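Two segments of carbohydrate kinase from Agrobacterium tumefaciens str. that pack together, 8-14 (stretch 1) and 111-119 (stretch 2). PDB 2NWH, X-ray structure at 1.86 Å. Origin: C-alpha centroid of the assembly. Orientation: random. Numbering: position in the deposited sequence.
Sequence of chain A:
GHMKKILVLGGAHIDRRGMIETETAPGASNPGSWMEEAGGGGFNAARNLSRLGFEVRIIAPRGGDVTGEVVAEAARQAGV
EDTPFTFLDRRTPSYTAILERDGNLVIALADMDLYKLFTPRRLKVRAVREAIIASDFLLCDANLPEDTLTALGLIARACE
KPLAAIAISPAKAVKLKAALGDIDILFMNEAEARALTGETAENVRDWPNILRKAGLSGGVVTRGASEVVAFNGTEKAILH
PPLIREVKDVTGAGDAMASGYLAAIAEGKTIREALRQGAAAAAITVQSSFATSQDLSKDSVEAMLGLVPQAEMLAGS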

# COMPACT_ATOMS: atom_id res chain seq x y z
N VAL A 8 8.45 4.04 5.76
CA VAL A 8 7.01 4.04 5.52
C VAL A 8 6.30 4.76 6.64
O VAL A 8 6.55 4.47 7.83
N LEU A 9 5.45 5.71 6.30
CA LEU A 9 4.63 6.42 7.28
C LEU A 9 3.16 6.24 6.88
O LEU A 9 2.71 6.75 5.85
N GLY A 10 2.42 5.50 7.68
CA GLY A 10 1.11 5.06 7.24
C GLY A 10 0.42 4.20 8.27
O GLY A 10 0.74 4.27 9.45
N GLY A 11 -0.53 3.42 7.79
CA GLY A 11 -1.36 2.64 8.66
C GLY A 11 -0.80 1.27 8.88
O GLY A 11 -0.10 0.69 8.03
N ALA A 12 -1.13 0.76 10.06
CA ALA A 12 -0.76 -0.56 10.45
C ALA A 12 -1.83 -0.90 11.47
O ALA A 12 -1.89 -0.30 12.52
N HIS A 13 -2.73 -1.83 11.13
CA HIS A 13 -3.89 -2.10 12.01
C HIS A 13 -3.97 -3.62 12.25
O HIS A 13 -3.32 -4.40 11.56
N ILE A 14 -4.79 -4.00 13.22
CA ILE A 14 -5.14 -5.40 13.42
C ILE A 14 -6.37 -5.73 12.56
O ILE A 14 -7.36 -4.97 12.51
N ASP A 111 -12.29 0.78 13.14
CA ASP A 111 -11.95 1.85 14.05
C ASP A 111 -10.55 2.39 13.70
O ASP A 111 -9.55 1.85 14.15
N MET A 112 -10.50 3.46 12.93
CA MET A 112 -9.23 3.99 12.46
C MET A 112 -8.87 5.35 13.12
O MET A 112 -7.98 6.05 12.63
N ASP A 113 -9.57 5.73 14.20
CA ASP A 113 -9.44 7.05 14.77
C ASP A 113 -8.04 7.36 15.25
O ASP A 113 -7.66 8.54 15.29
N LEU A 114 -7.28 6.35 15.67
CA LEU A 114 -5.93 6.65 16.19
C LEU A 114 -5.08 7.43 15.20
O LEU A 114 -4.25 8.24 15.62
N TYR A 115 -5.29 7.21 13.88
CA TYR A 115 -4.48 7.92 12.85
C TYR A 115 -4.62 9.44 12.91
O TYR A 115 -3.72 10.18 12.49
N LYS A 116 -5.75 9.91 13.43
CA LYS A 116 -5.99 11.36 13.60
C LYS A 116 -4.99 12.00 14.55
O LYS A 116 -4.83 13.22 14.50
N LEU A 117 -4.33 11.20 15.39
CA LEU A 117 -3.30 11.73 16.31
C LEU A 117 -1.99 12.02 15.61
O LEU A 117 -1.13 12.72 16.18
N PHE A 118 -1.82 11.51 14.40
CA PHE A 118 -0.58 11.77 13.68
C PHE A 118 -0.73 13.12 12.96
O PHE A 118 -1.00 13.20 11.77
N THR A 119 -0.56 14.19 13.72
CA THR A 119 -0.84 15.54 13.23
C THR A 119 0.44 16.16 12.64
O THR A 119 1.54 15.60 12.78

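The contact between these two segments is small, burying 258 Å² in all, and it is organised around one aromatic side chain. Tyr115 points its CA-to-CB bond toward stretch 1 and, with chi1 at -60° (m), extends its ring across the gap to the loop between the two strand segments of that stretch. Its length matters here: the CA atoms of Gly11 and Tyr115 lie 7.4 Å apart, a distance that a long, rigid side chain ending in a polar atom can span.

The polar part of the contact lies at the tip of this ring. The backbone N of Ala12 donates a hydrogen bond to Tyr115 OH, with an N to OH distance of 2.9 Å and an angle of 133° at the hydrogen, somewhat bent. A buried loop amide thus gains an acceptor from a side chain. Ala12 O also lies 3.3 Å from Tyr115 OH. The CB of Ala12 points away, so this residue meets the tyrosine chiefly through its backbone.

Close packing around the hydroxyl depends on a residue without a side chain. Gly11 CA approaches Tyr115 OH to 3.2 Å, and an ideal CB on Gly11 would point toward stretch 2 and sit just 2.9 Å from that same oxygen, a clash. Glycine therefore leaves the room that the hydroxyl occupies. Gly10 makes a looser contact, its O lying 4.5 Å from Tyr115 CE1.

His13 and Met112 form a sulfur-aromatic pair. His13 directs its CB toward stretch 2, with chi1 at 58° (p), and Tyr115 OH lies at the edge of its imidazole, near the ring plane; His13 CB is 3.8 Å from Tyr115 OH. Met112 starts sideways, but its flexible chain (chi1 and chi2 both m, chi3 at 126°) brings its end nearer, so that Met112 CE is 4.2 Å from His13 CG. Met112 SD stands 4.9 Å from the centroid of the His13 ring, in an oblique approach. Within its own stretch, His13 ND1 makes a weak hydrogen bond to Ile14 O at 3.4 Å.

A purely apolar contact joins Leu9 and Phe118, both buried. Phe118 points toward stretch 1 with chi1 at -155° (t), while Leu9 leaves its strand sideways with chi1 at -55° (m). Leu9 CD2 reaches Phe118 CZ at 4.3 Å, an oblique approach to the ring. A branched aliphatic group and a large aromatic ring suit this place because neither brings a polar side-chain atom that would need a partner.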

# COMPACT_ATOMS: atom_id res chain seq x y z
CB VAL A 8 6.48 2.61 5.41
CG1 VAL A 8 4.97 2.62 5.13
CG2 VAL A 8 7.22 1.88 4.29
CB LEU A 9 5.02 7.90 7.34
CG LEU A 9 6.50 8.11 7.61
CD1 LEU A 9 7.23 8.46 6.30
CD2 LEU A 9 6.64 9.29 8.60
CB ALA A 12 0.67 -0.59 11.05
CB HIS A 13 -5.23 -1.56 11.41
CG HIS A 13 -5.61 -2.08 10.03
ND1 HIS A 13 -6.06 -3.36 9.79
CD2 HIS A 13 -5.69 -1.44 8.85
CE1 HIS A 13 -6.36 -3.50 8.51
NE2 HIS A 13 -6.15 -2.34 7.91
CB ILE A 14 -5.31 -5.73 14.94
CG1 ILE A 14 -5.32 -7.23 15.23
CG2 ILE A 14 -6.60 -5.07 15.53
CD1 ILE A 14 -3.93 -7.90 15.02
CB ASP A 111 -11.96 1.32 15.50
CG ASP A 111 -11.50 2.38 16.52
OD1 ASP A 111 -11.56 3.62 16.24
OD2 ASP A 111 -11.01 1.95 17.58
CB MET A 112 -9.26 4.15 10.94
CG MET A 112 -9.45 2.85 10.12
SD MET A 112 -8.11 1.66 10.34
CE MET A 112 -8.99 0.26 10.80
CB ASP A 113 -10.41 7.29 15.94
CG ASP A 113 -11.89 7.29 15.50
OD1 ASP A 113 -12.23 7.56 14.31
OD2 ASP A 113 -12.72 7.04 16.39
CB LEU A 114 -5.20 5.40 16.67
CG LEU A 114 -4.00 5.69 17.59
CD1 LEU A 114 -4.43 6.28 18.98
CD2 LEU A 114 -3.20 4.45 17.79
CB TYR A 115 -4.81 7.43 11.41
CG TYR A 115 -4.55 5.93 11.23
CD1 TYR A 115 -3.43 5.35 11.82
CD2 TYR A 115 -5.39 5.14 10.46
CE1 TYR A 115 -3.15 3.99 11.67
CE2 TYR A 115 -5.12 3.75 10.30
CZ TYR A 115 -3.99 3.20 10.94
OH TYR A 115 -3.65 1.88 10.81
CB LYS A 116 -7.41 11.65 14.11
CG LYS A 116 -8.48 10.99 13.25
CD LYS A 116 -9.87 11.39 13.68
CE LYS A 116 -10.83 11.07 12.57
NZ LYS A 116 -11.23 9.65 12.69
CB LEU A 117 -3.05 10.76 17.46
CG LEU A 117 -4.23 10.51 18.42
CD1 LEU A 117 -3.76 9.65 19.60
CD2 LEU A 117 -4.91 11.76 18.91
CB PHE A 118 -0.26 10.62 12.70
CG PHE A 118 1.22 10.50 12.37
CD1 PHE A 118 1.73 9.31 11.83
CD2 PHE A 118 2.12 11.55 12.68
CE1 PHE A 118 3.09 9.19 11.50
CE2 PHE A 118 3.48 11.44 12.37
CZ PHE A 118 3.96 10.26 11.78
CB THR A 119 -1.25 16.44 14.39
OG1 THR A 119 -0.16 16.43 15.31
CG2 THR A 119 -2.56 15.90 15.06